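Local coordinates for Tetur07g02040 (Tetranychus urticae, PDB 6BDJ), which binds ferric iron and probably opens aromatic diol rings with molecular oxygen, as an intradiol ring-cleavage dioxygenase of the spider mite, at residues G82-I87 against T122-E127; G98-P103 against D114-L119; P146-R151 against I164-S169. One frame throughout, in Å; residues are numbered along the deposited sequence.

How the contacts relate
Contacts 1 and 3 sit in one mixed beta-sheet, where strands 120-124, 84-88, 148-154 and 157-166 run side by side in that order. Contact 1 pairs the first two and contact 3 the last two, their centres about 18 Å apart; Tyr86 N, 2.8 Å from Arg151 O in a probable hydrogen bond, links them. Contact 2 lies in the long loop between strands 84-88 and 120-124, whose ends contact 1 brings together; its centre is about 23 Å from that of contact 1 and 20 Å from that of contact 3. Contact 3 follows both along the chain. The loop supplies the iron ligand Tyr96, contact 3 His147 and His149, so sheet and loop meet at the metal.

Contact 1: G82-I87 against T122-E127; sequences GAKVYI and TQVTNE
Thr125 holds its OG1 between the backbone N and the carbonyl carbon (chi1 55°), which turns the hydroxyl oxygen onto Ala83 N; Thr122, with CG2 anti to its own N, lays that methyl over the Tyr86 ring. The Ala83 N-H reaches Thr125 OG1 at 2.9 Å, and the same hydroxyl also bonds to Ile80 O. Backbone bonds flank it: Gly82 N to Thr125 O, approached from above the carbonyl plane, and Thr125 N to Ala83 O. Thr125 CG2 meets Val85 CG2. An alanine in place of Thr125 would remove the OG1 that accepts the Ala83 N-H and bonds to Ile80 O, together with CG2, and would probably loosen this end of the pairing. Strands 84-87 and 122-124 run antiparallel here, at the edge of the sheet. Val85 and Gln123 form the hydrogen-bonded pair, with Val85 N to Gln123 O at 2.8 Å and nearly straight (170°). Tyr86 and Thr122 form a non-hydrogen-bonded pair: Thr122 CG2 stands 4.2 Å from the Tyr86 ring centroid, almost on the ring normal, a CH-pi contact, while Phe46 meets the ring edge-to-face. Lys84 CG touches Val124 CG2, and its NZ forms a salt bridge with Asp50.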
ATOM      1  N   GLY A  82       9.806  -6.074  14.925  1.00 72.48           N
ATOM      2  CA  GLY A  82       9.537  -4.745  15.512  1.00 70.46           C
ATOM      3  C   GLY A  82       9.348  -3.561  14.572  1.00 66.84           C
ATOM      4  O   GLY A  82       9.164  -2.437  15.045  1.00 66.21           O
ATOM      5  N   ALA A  83       9.388  -3.790  13.258  1.00 65.25           N
ATOM      6  CA  ALA A  83       9.222  -2.701  12.287  1.00 63.22           C
ATOM      7  C   ALA A  83       7.733  -2.316  12.183  1.00 61.49           C
ATOM      8  O   ALA A  83       6.870  -3.197  12.091  1.00 61.50           O
ATOM      9  CB  ALA A  83       9.740  -3.120  10.915  1.00 61.90           C
ATOM     10  N   LYS A  84       7.441  -1.015  12.219  1.00 59.50           N
ATOM     11  CA  LYS A  84       6.084  -0.518  12.021  1.00 58.57           C
ATOM     12  C   LYS A  84       5.818  -0.427  10.530  1.00 55.22           C
ATOM     13  O   LYS A  84       6.544   0.266   9.817  1.00 51.92           O
ATOM     14  CB  LYS A  84       5.886   0.860  12.662  1.00 61.99           C
ATOM     15  CG  LYS A  84       5.437   0.787  14.117  1.00 66.79           C
ATOM     16  CD  LYS A  84       5.745   2.072  14.881  1.00 68.67           C
ATOM     17  CE  LYS A  84       4.898   3.232  14.390  1.00 65.26           C
ATOM     18  NZ  LYS A  84       4.845   4.318  15.405  1.00 64.20           N
ATOM     19  N   VAL A  85       4.790  -1.136  10.061  1.00 51.05           N
ATOM     20  CA  VAL A  85       4.367  -1.040   8.655  1.00 47.65           C
ATOM     21  C   VAL A  85       3.057  -0.288   8.584  1.00 44.17           C
ATOM     22  O   VAL A  85       2.080  -0.711   9.196  1.00 42.45           O
ATOM     23  CB  VAL A  85       4.119  -2.413   8.051  1.00 48.01           C
ATOM     24  CG1 VAL A  85       3.709  -2.285   6.584  1.00 47.05           C
ATOM     25  CG2 VAL A  85       5.354  -3.290   8.215  1.00 51.22           C
ATOM     26  N   TYR A  86       3.060   0.809   7.839  1.00 40.54           N
ATOM     27  CA  TYR A  86       1.862   1.524   7.510  1.00 39.83           C
ATOM     28  C   TYR A  86       1.394   1.205   6.106  1.00 40.81           C
ATOM     29  O   TYR A  86       2.189   1.185   5.184  1.00 41.25           O
ATOM     30  CB  TYR A  86       2.121   3.017   7.525  1.00 39.81           C
ATOM     31  CG  TYR A  86       2.591   3.620   8.817  1.00 41.62           C
ATOM     32  CD1 TYR A  86       3.905   3.432   9.248  1.00 45.17           C
ATOM     33  CD2 TYR A  86       1.749   4.418   9.605  1.00 41.61           C
ATOM     34  CE1 TYR A  86       4.373   4.008  10.412  1.00 46.93           C
ATOM     35  CE2 TYR A  86       2.212   4.997  10.791  1.00 43.59           C
ATOM     36  CZ  TYR A  86       3.537   4.790  11.175  1.00 46.64           C
ATOM     37  OH  TYR A  86       4.070   5.361  12.309  1.00 50.42           O
ATOM     38  N   ILE A  87       0.101   0.998   5.914  1.00 40.62           N
ATOM     39  CA  ILE A  87      -0.480   1.053   4.577  1.00 41.52           C
ATOM     40  C   ILE A  87      -1.591   2.067   4.512  1.00 40.89           C
ATOM     41  O   ILE A  87      -2.198   2.426   5.520  1.00 42.53           O
ATOM     42  CB  ILE A  87      -0.956  -0.318   4.072  1.00 43.41           C
ATOM     43  CG1 ILE A  87      -2.069  -0.902   4.948  1.00 43.61           C
ATOM     44  CG2 ILE A  87       0.214  -1.302   4.090  1.00 45.43           C
ATOM     45  CD1 ILE A  87      -2.699  -2.123   4.296  1.00 45.43           C
ATOM     46  N   THR A 122      -1.644   0.478  10.656  1.00 42.27           N
ATOM     47  CA  THR A 122      -0.289   0.152  11.019  1.00 43.88           C
ATOM     48  C   THR A 122      -0.270  -1.204  11.667  1.00 46.82           C
ATOM     49  O   THR A 122      -1.159  -1.509  12.459  1.00 48.75           O
ATOM     50  CB  THR A 122       0.255   1.161  12.030  1.00 45.35           C
ATOM     51  OG1 THR A 122       0.041   2.487  11.537  1.00 48.09           O
ATOM     52  CG2 THR A 122       1.751   0.949  12.250  1.00 47.35           C
ATOM     53  N   GLN A 123       0.728  -2.027  11.343  1.00 46.76           N
ATOM     54  CA  GLN A 123       0.997  -3.257  12.107  1.00 48.91           C
ATOM     55  C   GLN A 123       2.513  -3.420  12.342  1.00 51.51           C
ATOM     56  O   GLN A 123       3.336  -2.997  11.524  1.00 52.46           O
ATOM     57  CB  GLN A 123       0.444  -4.476  11.378  1.00 49.50           C
ATOM     58  CG  GLN A 123      -1.081  -4.547  11.317  1.00 49.30           C
ATOM     59  CD  GLN A 123      -1.665  -5.003  12.643  1.00 49.76           C
ATOM     60  OE1 GLN A 123      -1.971  -4.199  13.523  1.00 48.64           O
ATOM     61  NE2 GLN A 123      -1.753  -6.292  12.814  1.00 51.19           N
ATOM     62  N   VAL A 124       2.864  -4.035  13.450  1.00 54.20           N
ATOM     63  CA  VAL A 124       4.239  -4.195  13.877  1.00 59.78           C
ATOM     64  C   VAL A 124       4.590  -5.610  13.484  1.00 63.65           C
ATOM     65  O   VAL A 124       3.805  -6.535  13.791  1.00 63.54           O
ATOM     66  CB  VAL A 124       4.349  -4.015  15.405  1.00 62.90           C
ATOM     67  CG1 VAL A 124       5.786  -4.267  15.906  1.00 66.92           C
ATOM     68  CG2 VAL A 124       3.869  -2.623  15.810  1.00 61.99           C
ATOM     69  N   THR A 125       5.733  -5.780  12.799  1.00 64.56           N
ATOM     70  CA  THR A 125       6.203  -7.112  12.389  1.00 68.79           C
ATOM     71  C   THR A 125       6.462  -8.004  13.605  1.00 72.34           C
ATOM     72  O   THR A 125       6.937  -7.522  14.642  1.00 73.45           O
ATOM     73  CB  THR A 125       7.507  -7.056  11.548  1.00 69.39           C
ATOM     74  OG1 THR A 125       8.528  -6.332  12.263  1.00 70.13           O
ATOM     75  CG2 THR A 125       7.242  -6.398  10.180  1.00 68.44           C
ATOM     76  N   ASN A 126       6.157  -9.295  13.449  1.00 74.39           N
ATOM     77  CA  ASN A 126       6.387 -10.324  14.473  1.00 78.53           C
ATOM     78  C   ASN A 126       7.810 -10.917  14.363  1.00 84.06           C
ATOM     79  O   ASN A 126       8.652 -10.353  13.659  1.00 84.48           O
ATOM     80  CB  ASN A 126       5.274 -11.390  14.406  1.00 79.74           C
ATOM     81  CG  ASN A 126       5.253 -12.190  13.106  1.00 80.43           C
ATOM     82  OD1 ASN A 126       6.181 -12.162  12.287  1.00 79.90           O
ATOM     83  ND2 ASN A 126       4.152 -12.920  12.915  1.00 80.60           N
ATOM     84  N   GLU A 127       8.081 -12.024  15.058  1.00 89.97           N
ATOM     85  CA  GLU A 127       9.409 -12.672  15.016  1.00 94.86           C
ATOM     86  C   GLU A 127       9.755 -13.056  13.596  1.00 95.17           C
ATOM     87  O   GLU A 127      10.901 -12.919  13.174  1.00 97.67           O
ATOM     88  CB  GLU A 127       9.453 -13.935  15.880  1.00 98.63           C
TER

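Contact 2: G98-P103 against D114-L119; sequences GFMDKP and DPRRFL
Asp114 OD2 is gripped twice: Met100 N donates to it at 2.9 Å, nearly along the C-O axis and fairly straight (165°), and a water donates a hydrogen bond to it at 2.6 Å. That water also donates to Asp101 OD1, so it bridges two carboxylates that would otherwise probably repel. The other oxygen, OD1, takes Gly98 N at 3.0 Å from above the carboxylate plane and a weak bond from Arg116 N. The crowded first torsion of Asp114 (chi1 70°) turns the carboxylate to the 98-100 backbone. Residues 99-102 form a type I beta turn, closed by Lys102 N to Phe99 O, in the long loop that also carries the iron ligand Tyr96; Asp114 ties the start of this turn to the returning chain. At Gly98 phi is positive (90°), and a CB would run into the preceding carbonyl oxygen. Arg117 NH1 donates in its guanidinium plane to Asp114 O, on a lone pair. From above the carbonyl plane Arg117 NH1 also donates to Arg116 O, at 2.7 Å. Met100 CE packs at the edge of the Phe118 ring, 3.7 Å from Phe118 CE2, and Met100 SD, obliquely placed 5.1 Å from the ring centroid, makes a Met-aromatic contact. Phe118 CD2 lies over the Arg116 guanidinium, whose NH1 forms salt bridges to Glu58 and Asp59.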
ATOM      1  N   GLY A  98      -9.340  11.281   5.037  1.00 44.34           N
ATOM      2  CA  GLY A  98      -8.631  12.500   5.340  1.00 44.59           C
ATOM      3  C   GLY A  98      -8.591  13.532   4.229  1.00 47.89           C
ATOM      4  O   GLY A  98      -8.406  14.724   4.501  1.00 48.17           O
ATOM      5  N   PHE A  99      -8.750  13.084   2.990  1.00 48.46           N
ATOM      6  CA  PHE A  99      -8.763  13.960   1.816  1.00 51.98           C
ATOM      7  C   PHE A  99     -10.024  13.679   0.997  1.00 53.92           C
ATOM      8  O   PHE A  99     -10.005  13.678  -0.213  1.00 52.96           O
ATOM      9  CB  PHE A  99      -7.486  13.690   1.004  1.00 50.92           C
ATOM     10  CG  PHE A  99      -6.227  13.816   1.821  1.00 49.14           C
ATOM     11  CD1 PHE A  99      -5.611  15.046   1.984  1.00 50.07           C
ATOM     12  CD2 PHE A  99      -5.682  12.711   2.448  1.00 46.86           C
ATOM     13  CE1 PHE A  99      -4.472  15.177   2.750  1.00 49.89           C
ATOM     14  CE2 PHE A  99      -4.533  12.825   3.219  1.00 46.83           C
ATOM     15  CZ  PHE A  99      -3.930  14.065   3.374  1.00 47.87           C
ATOM     16  N   MET A 100     -11.141  13.479   1.690  1.00 56.40           N
ATOM     17  CA  MET A 100     -12.399  13.097   1.055  1.00 58.14           C
ATOM     18  C   MET A 100     -13.008  14.175   0.169  1.00 62.24           C
ATOM     19  O   MET A 100     -13.854  13.844  -0.657  1.00 63.42           O
ATOM     20  CB  MET A 100     -13.441  12.668   2.102  1.00 56.19           C
ATOM     21  CG  MET A 100     -13.050  11.426   2.873  1.00 54.79           C
ATOM     22  SD  MET A 100     -14.275  10.939   4.116  1.00 54.81           S
ATOM     23  CE  MET A 100     -15.523  10.114   3.116  1.00 55.33           C
ATOM     24  N   ASP A 101     -12.625  15.444   0.368  1.00 66.22           N
ATOM     25  CA  ASP A 101     -13.054  16.535  -0.470  1.00 74.88           C
ATOM     26  C   ASP A 101     -12.152  16.686  -1.702  1.00 77.12           C
ATOM     27  O   ASP A 101     -12.240  17.700  -2.382  1.00 81.55           O
ATOM     28  CB  ASP A 101     -13.117  17.849   0.341  1.00 79.48           C
ATOM     29  CG  ASP A 101     -11.743  18.361   0.726  1.00 82.03           C
ATOM     30  OD1 ASP A 101     -10.871  17.519   1.050  1.00 82.52           O
ATOM     31  OD2 ASP A 101     -11.538  19.595   0.707  1.00 87.51           O
ATOM     32  N   LYS A 102     -11.312  15.681  -1.983  1.00 73.32           N
ATOM     33  CA  LYS A 102     -10.387  15.639  -3.123  1.00 76.03           C
ATOM     34  C   LYS A 102      -9.737  16.997  -3.419  1.00 77.23           C
ATOM     35  O   LYS A 102      -9.957  17.557  -4.491  1.00 76.90           O
ATOM     36  CB  LYS A 102     -11.059  15.070  -4.394  1.00 77.62           C
ATOM     37  N   PRO A 103      -8.948  17.524  -2.460  1.00 76.12           N
ATOM     38  CA  PRO A 103      -8.391  18.879  -2.611  1.00 78.52           C
ATOM     39  C   PRO A 103      -7.269  18.958  -3.647  1.00 82.20           C
ATOM     40  O   PRO A 103      -6.769  17.909  -4.123  1.00 78.50           O
ATOM     41  CB  PRO A 103      -7.791  19.166  -1.240  1.00 76.88           C
ATOM     42  CG  PRO A 103      -7.391  17.817  -0.730  1.00 72.66           C
ATOM     43  CD  PRO A 103      -8.330  16.800  -1.331  1.00 71.69           C
ATOM     44  N   ASP A 114     -10.806  16.183   6.788  1.00 58.11           N
ATOM     45  CA  ASP A 114     -11.749  15.339   7.504  1.00 53.63           C
ATOM     46  C   ASP A 114     -11.047  14.368   8.486  1.00 48.92           C
ATOM     47  O   ASP A 114      -9.881  14.033   8.301  1.00 48.86           O
ATOM     48  CB  ASP A 114     -12.651  14.623   6.491  1.00 51.92           C
ATOM     49  CG  ASP A 114     -11.935  13.582   5.699  1.00 49.96           C
ATOM     50  OD1 ASP A 114     -11.774  12.467   6.232  1.00 46.35           O
ATOM     51  OD2 ASP A 114     -11.555  13.869   4.525  1.00 50.20           O
ATOM     52  N   PRO A 115     -11.757  13.923   9.532  1.00 44.49           N
ATOM     53  CA  PRO A 115     -11.142  13.024  10.499  1.00 41.45           C
ATOM     54  C   PRO A 115     -11.235  11.545  10.150  1.00 38.08           C
ATOM     55  O   PRO A 115     -10.835  10.733  10.944  1.00 37.37           O
ATOM     56  CB  PRO A 115     -11.982  13.277  11.776  1.00 43.93           C
ATOM     57  CG  PRO A 115     -13.348  13.584  11.245  1.00 45.15           C
ATOM     58  CD  PRO A 115     -13.101  14.359   9.970  1.00 46.13           C
ATOM     59  N   ARG A 116     -11.809  11.180   9.020  1.00 37.43           N
ATOM     60  CA  ARG A 116     -11.893   9.770   8.646  1.00 37.36           C
ATOM     61  C   ARG A 116     -10.508   9.185   8.350  1.00 37.32           C
ATOM     62  O   ARG A 116      -9.643   9.849   7.823  1.00 39.20           O
ATOM     63  CB  ARG A 116     -12.793   9.559   7.428  1.00 36.62           C
ATOM     64  CG  ARG A 116     -14.279   9.945   7.620  1.00 39.06           C
ATOM     65  CD  ARG A 116     -14.928   9.156   8.746  1.00 36.96           C
ATOM     66  NE  ARG A 116     -14.773   7.693   8.649  1.00 37.15           N
ATOM     67  CZ  ARG A 116     -15.533   6.855   7.954  1.00 38.87           C
ATOM     68  NH1 ARG A 116     -15.280   5.536   8.013  1.00 39.70           N
ATOM     69  NH2 ARG A 116     -16.505   7.308   7.171  1.00 42.59           N
ATOM     70  N   ARG A 117     -10.348   7.923   8.684  1.00 36.40           N
ATOM     71  CA  ARG A 117      -9.143   7.187   8.560  1.00 35.87           C
ATOM     72  C   ARG A 117      -9.372   5.790   8.036  1.00 37.70           C
ATOM     73  O   ARG A 117      -8.527   4.910   8.213  1.00 41.58           O
ATOM     74  CB  ARG A 117      -8.431   7.135   9.903  1.00 36.02           C
ATOM     75  CG  ARG A 117      -8.056   8.516  10.465  1.00 35.83           C
ATOM     76  CD  ARG A 117      -7.010   9.198   9.588  1.00 35.70           C
ATOM     77  NE  ARG A 117      -6.634  10.471  10.202  1.00 36.46           N
ATOM     78  CZ  ARG A 117      -7.166  11.648   9.904  1.00 37.93           C
ATOM     79  NH1 ARG A 117      -8.142  11.759   8.993  1.00 39.83           N
ATOM     80  NH2 ARG A 117      -6.747  12.725  10.544  1.00 38.59           N
ATOM     81  N   PHE A 118     -10.474   5.577   7.331  1.00 38.19           N
ATOM     82  CA  PHE A 118     -10.690   4.301   6.710  1.00 39.39           C
ATOM     83  C   PHE A 118      -9.538   3.997   5.752  1.00 40.49           C
ATOM     84  O   PHE A 118      -8.908   4.908   5.178  1.00 37.65           O
ATOM     85  CB  PHE A 118     -12.039   4.225   5.953  1.00 41.18           C
ATOM     86  CG  PHE A 118     -12.221   5.261   4.851  1.00 41.89           C
ATOM     87  CD1 PHE A 118     -11.533   5.174   3.646  1.00 42.43           C
ATOM     88  CD2 PHE A 118     -13.124   6.298   5.004  1.00 42.25           C
ATOM     89  CE1 PHE A 118     -11.709   6.123   2.648  1.00 43.92           C
ATOM     90  CE2 PHE A 118     -13.317   7.251   4.011  1.00 43.09           C
ATOM     91  CZ  PHE A 118     -12.610   7.158   2.830  1.00 43.95           C
ATOM     92  N   LEU A 119      -9.314   2.698   5.604  1.00 41.08           N
ATOM     93  CA  LEU A 119      -8.317   2.157   4.727  1.00 42.28           C
ATOM     94  C   LEU A 119      -6.901   2.667   5.015  1.00 41.42           C
ATOM     95  O   LEU A 119      -6.067   2.825   4.101  1.00 43.00           O
ATOM     96  CB  LEU A 119      -8.742   2.363   3.271  1.00 44.09           C
ATOM     97  CG  LEU A 119     -10.029   1.604   2.878  1.00 46.50           C
ATOM     98  CD1 LEU A 119     -10.497   1.960   1.476  1.00 47.41           C
ATOM     99  CD2 LEU A 119      -9.917   0.093   2.992  1.00 47.83           C
TER
HETATM  100  O   HOH W   1     -11.514  16.242   3.574  1.00 63.25           O

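Contact 3: P146-R151 against I164-S169; sequences PHIHYR and IFFDES. With FE (Fe (III) ion), chain C.
Ile164 starts from a CB that rests 3.5 Å from Ile148 O and close to Ile148 CB, the two residues being an antiparallel hydrogen-bonded pair of the beta hairpin made by strands 148-154 and 157-166. Its CG1, anti to the carbonyl carbon, approaches Tyr150 CD1 at 3.8 Å, the two side chains crossing at about a right angle. Ile164 CD1, at the tip, lies 4.1 Å from Ile148 CG2, for here both isoleucines point the same way. Two backbone bonds hold the pair: Ile164 N to Ile148 O, 2.7 Å and nearly straight (167°), and Ile148 N to Ile164 O, the latter on a lone pair of the carbonyl. Farther along, Ile148 CD1 meets Phe166 CZ at 3.9 Å, at the edge of that ring and near its plane. Phe165 goes another way and brings CE1 to His147 CB, while the ring beyond that CB leads away toward the metal. His147, in the crowded first torsion (chi1 58°), has its ND1 bonded to Thr145 O, which fixes the turn of the imidazole and probably increases the electron density at NE2. Two residues on, in the strand, the His149 ring stacks with Trp88. Tyr96 and a water complete the modelled coordination of the ferric ion, which lies 2.5 Å from His147 NE2 and 2.3 Å from His149 NE2.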
ATOM      1  N   PRO A 146      -4.108   1.105 -10.163  1.00 73.28           N
ATOM      2  CA  PRO A 146      -4.497   0.762  -8.780  1.00 71.47           C
ATOM      3  C   PRO A 146      -3.290   0.333  -7.963  1.00 66.80           C
ATOM      4  O   PRO A 146      -2.418  -0.361  -8.462  1.00 68.11           O
ATOM      5  CB  PRO A 146      -5.470  -0.415  -8.956  1.00 73.91           C
ATOM      6  CG  PRO A 146      -5.960  -0.316 -10.351  1.00 77.44           C
ATOM      7  CD  PRO A 146      -4.839   0.293 -11.145  1.00 78.52           C
ATOM      8  N   HIS A 147      -3.248   0.750  -6.715  1.00 61.69           N
ATOM      9  CA  HIS A 147      -2.150   0.417  -5.837  1.00 57.11           C
ATOM     10  C   HIS A 147      -2.487   0.642  -4.398  1.00 53.91           C
ATOM     11  O   HIS A 147      -3.458   1.339  -4.081  1.00 52.73           O
ATOM     12  CB  HIS A 147      -0.977   1.319  -6.143  1.00 57.31           C
ATOM     13  CG  HIS A 147      -1.299   2.764  -5.999  1.00 56.06           C
ATOM     14  ND1 HIS A 147      -1.935   3.481  -6.988  1.00 57.06           N
ATOM     15  CD2 HIS A 147      -1.108   3.624  -4.974  1.00 54.91           C
ATOM     16  CE1 HIS A 147      -2.075   4.737  -6.602  1.00 55.31           C
ATOM     17  NE2 HIS A 147      -1.637   4.839  -5.357  1.00 55.09           N
ATOM     18  N   ILE A 148      -1.639   0.082  -3.535  1.00 51.93           N
ATOM     19  CA  ILE A 148      -1.672   0.333  -2.107  1.00 49.77           C
ATOM     20  C   ILE A 148      -0.314   0.874  -1.720  1.00 49.36           C
ATOM     21  O   ILE A 148       0.726   0.276  -2.066  1.00 52.69           O
ATOM     22  CB  ILE A 148      -1.923  -0.960  -1.322  1.00 51.31           C
ATOM     23  CG1 ILE A 148      -3.322  -1.519  -1.642  1.00 53.88           C
ATOM     24  CG2 ILE A 148      -1.805  -0.715   0.196  1.00 50.04           C
ATOM     25  CD1 ILE A 148      -3.607  -2.920  -1.104  1.00 54.56           C
ATOM     26  N   HIS A 149      -0.303   1.976  -0.986  1.00 44.99           N
ATOM     27  CA  HIS A 149       0.933   2.490  -0.455  1.00 44.43           C
ATOM     28  C   HIS A 149       1.349   1.808   0.811  1.00 44.17           C
ATOM     29  O   HIS A 149       0.496   1.321   1.558  1.00 42.56           O
ATOM     30  CB  HIS A 149       0.788   3.923  -0.073  1.00 42.61           C
ATOM     31  CG  HIS A 149       0.504   4.831  -1.194  1.00 45.68           C
ATOM     32  ND1 HIS A 149       1.500   5.562  -1.823  1.00 46.42           N
ATOM     33  CD2 HIS A 149      -0.660   5.178  -1.775  1.00 44.46           C
ATOM     34  CE1 HIS A 149       0.948   6.321  -2.750  1.00 47.43           C
ATOM     35  NE2 HIS A 149      -0.357   6.103  -2.737  1.00 49.63           N
ATOM     36  N   TYR A 150       2.648   1.885   1.102  1.00 41.96           N
ATOM     37  CA  TYR A 150       3.196   1.367   2.346  1.00 42.42           C
ATOM     38  C   TYR A 150       4.446   2.140   2.723  1.00 42.28           C
ATOM     39  O   TYR A 150       5.189   2.616   1.855  1.00 41.34           O
ATOM     40  CB  TYR A 150       3.476  -0.139   2.274  1.00 45.51           C
ATOM     41  CG  TYR A 150       4.709  -0.514   1.493  1.00 47.65           C
ATOM     42  CD1 TYR A 150       4.654  -0.728   0.122  1.00 49.75           C
ATOM     43  CD2 TYR A 150       5.928  -0.667   2.123  1.00 50.34           C
ATOM     44  CE1 TYR A 150       5.795  -1.068  -0.600  1.00 50.70           C
ATOM     45  CE2 TYR A 150       7.071  -0.991   1.417  1.00 51.23           C
ATOM     46  CZ  TYR A 150       7.003  -1.192   0.054  1.00 51.75           C
ATOM     47  OH  TYR A 150       8.166  -1.526  -0.626  1.00 52.73           O
ATOM     48  N   ARG A 151       4.662   2.267   4.020  1.00 41.80           N
ATOM     49  CA  ARG A 151       5.801   2.957   4.564  1.00 42.65           C
ATOM     50  C   ARG A 151       6.222   2.235   5.820  1.00 44.22           C
ATOM     51  O   ARG A 151       5.376   1.844   6.627  1.00 43.10           O
ATOM     52  CB  ARG A 151       5.417   4.399   4.863  1.00 42.80           C
ATOM     53  CG  ARG A 151       6.353   5.151   5.777  1.00 43.80           C
ATOM     54  CD  ARG A 151       6.125   6.653   5.614  1.00 45.07           C
ATOM     55  NE  ARG A 151       6.663   7.381   6.743  1.00 48.15           N
ATOM     56  CZ  ARG A 151       6.877   8.695   6.838  1.00 49.90           C
ATOM     57  NH1 ARG A 151       6.651   9.534   5.827  1.00 49.95           N
ATOM     58  NH2 ARG A 151       7.356   9.185   7.988  1.00 52.46           N
ATOM     59  N   ILE A 164       2.426  -1.037  -3.680  1.00 52.84           N
ATOM     60  CA  ILE A 164       2.071  -2.398  -4.023  1.00 56.63           C
ATOM     61  C   ILE A 164       1.199  -2.336  -5.272  1.00 58.71           C
ATOM     62  O   ILE A 164       0.204  -1.612  -5.314  1.00 60.24           O
ATOM     63  CB  ILE A 164       1.291  -3.049  -2.874  1.00 59.47           C
ATOM     64  CG1 ILE A 164       2.100  -2.979  -1.576  1.00 59.30           C
ATOM     65  CG2 ILE A 164       0.941  -4.488  -3.216  1.00 62.40           C
ATOM     66  CD1 ILE A 164       1.345  -3.338  -0.321  1.00 60.04           C
ATOM     67  N   PHE A 165       1.567  -3.109  -6.282  1.00 60.07           N
ATOM     68  CA  PHE A 165       0.817  -3.193  -7.532  1.00 61.89           C
ATOM     69  C   PHE A 165       0.181  -4.567  -7.674  1.00 64.83           C
ATOM     70  O   PHE A 165       0.503  -5.498  -6.945  1.00 63.26           O
ATOM     71  CB  PHE A 165       1.755  -2.868  -8.696  1.00 61.52           C
ATOM     72  CG  PHE A 165       2.325  -1.476  -8.621  1.00 59.26           C
ATOM     73  CD1 PHE A 165       1.548  -0.389  -8.958  1.00 58.96           C
ATOM     74  CD2 PHE A 165       3.611  -1.243  -8.148  1.00 57.60           C
ATOM     75  CE1 PHE A 165       2.039   0.911  -8.860  1.00 58.34           C
ATOM     76  CE2 PHE A 165       4.124   0.048  -8.055  1.00 57.10           C
ATOM     77  CZ  PHE A 165       3.340   1.131  -8.431  1.00 58.43           C
ATOM     78  N   PHE A 166      -0.731  -4.667  -8.631  1.00 69.44           N
ATOM     79  CA  PHE A 166      -1.484  -5.904  -8.900  1.00 73.39           C
ATOM     80  C   PHE A 166      -1.212  -6.411 -10.302  1.00 79.45           C
ATOM     81  O   PHE A 166      -0.954  -5.615 -11.234  1.00 79.67           O
ATOM     82  CB  PHE A 166      -2.962  -5.657  -8.678  1.00 72.17           C
ATOM     83  CG  PHE A 166      -3.262  -5.252  -7.270  1.00 66.85           C
ATOM     84  CD1 PHE A 166      -3.495  -6.216  -6.309  1.00 66.80           C
ATOM     85  CD2 PHE A 166      -3.192  -3.923  -6.882  1.00 63.21           C
ATOM     86  CE1 PHE A 166      -3.742  -5.865  -4.979  1.00 64.68           C
ATOM     87  CE2 PHE A 166      -3.423  -3.559  -5.560  1.00 60.29           C
ATOM     88  CZ  PHE A 166      -3.700  -4.540  -4.607  1.00 60.84           C
ATOM     89  N   ASP A 167      -1.245  -7.738 -10.455  1.00 84.75           N
ATOM     90  CA  ASP A 167      -1.026  -8.334 -11.779  1.00 90.16           C
ATOM     91  C   ASP A 167      -2.213  -7.954 -12.652  1.00 93.54           C
ATOM     92  O   ASP A 167      -3.337  -7.826 -12.142  1.00 95.29           O
ATOM     93  CB  ASP A 167      -0.781  -9.855 -11.707  1.00 92.87           C
ATOM     94  CG  ASP A 167      -2.023 -10.632 -11.318  1.00 96.79           C
ATOM     95  OD1 ASP A 167      -2.395 -10.588 -10.126  1.00 96.08           O
ATOM     96  OD2 ASP A 167      -2.638 -11.279 -12.210  1.00101.08           O
ATOM     97  N   GLU A 168      -1.942  -7.716 -13.933  1.00 96.36           N
ATOM     98  CA  GLU A 168      -2.910  -7.097 -14.844  1.00 98.78           C
ATOM     99  C   GLU A 168      -4.166  -7.944 -14.977  1.00104.57           C
ATOM    100  O   GLU A 168      -5.272  -7.408 -15.034  1.00105.42           O
ATOM    101  CB  GLU A 168      -2.280  -6.888 -16.218  1.00101.29           C
ATOM    102  N   SER A 169      -3.978  -9.260 -15.019  1.00109.24           N
ATOM    103  CA  SER A 169      -5.081 -10.198 -15.174  1.00115.14           C
ATOM    104  C   SER A 169      -6.035 -10.138 -13.984  1.00113.20           C
ATOM    105  O   SER A 169      -7.240 -10.061 -14.168  1.00115.39           O
ATOM    106  CB  SER A 169      -4.536 -11.616 -15.354  1.00119.64           C
ATOM    107  OG  SER A 169      -3.919 -12.067 -14.164  1.00118.33           O
TER
HETATM  108 FE    FE C 301      -2.110   6.888  -4.069  1.00 69.11          FE
HETATM  109  O   HOH W   2      -1.406   8.863  -3.522  1.00 52.31           O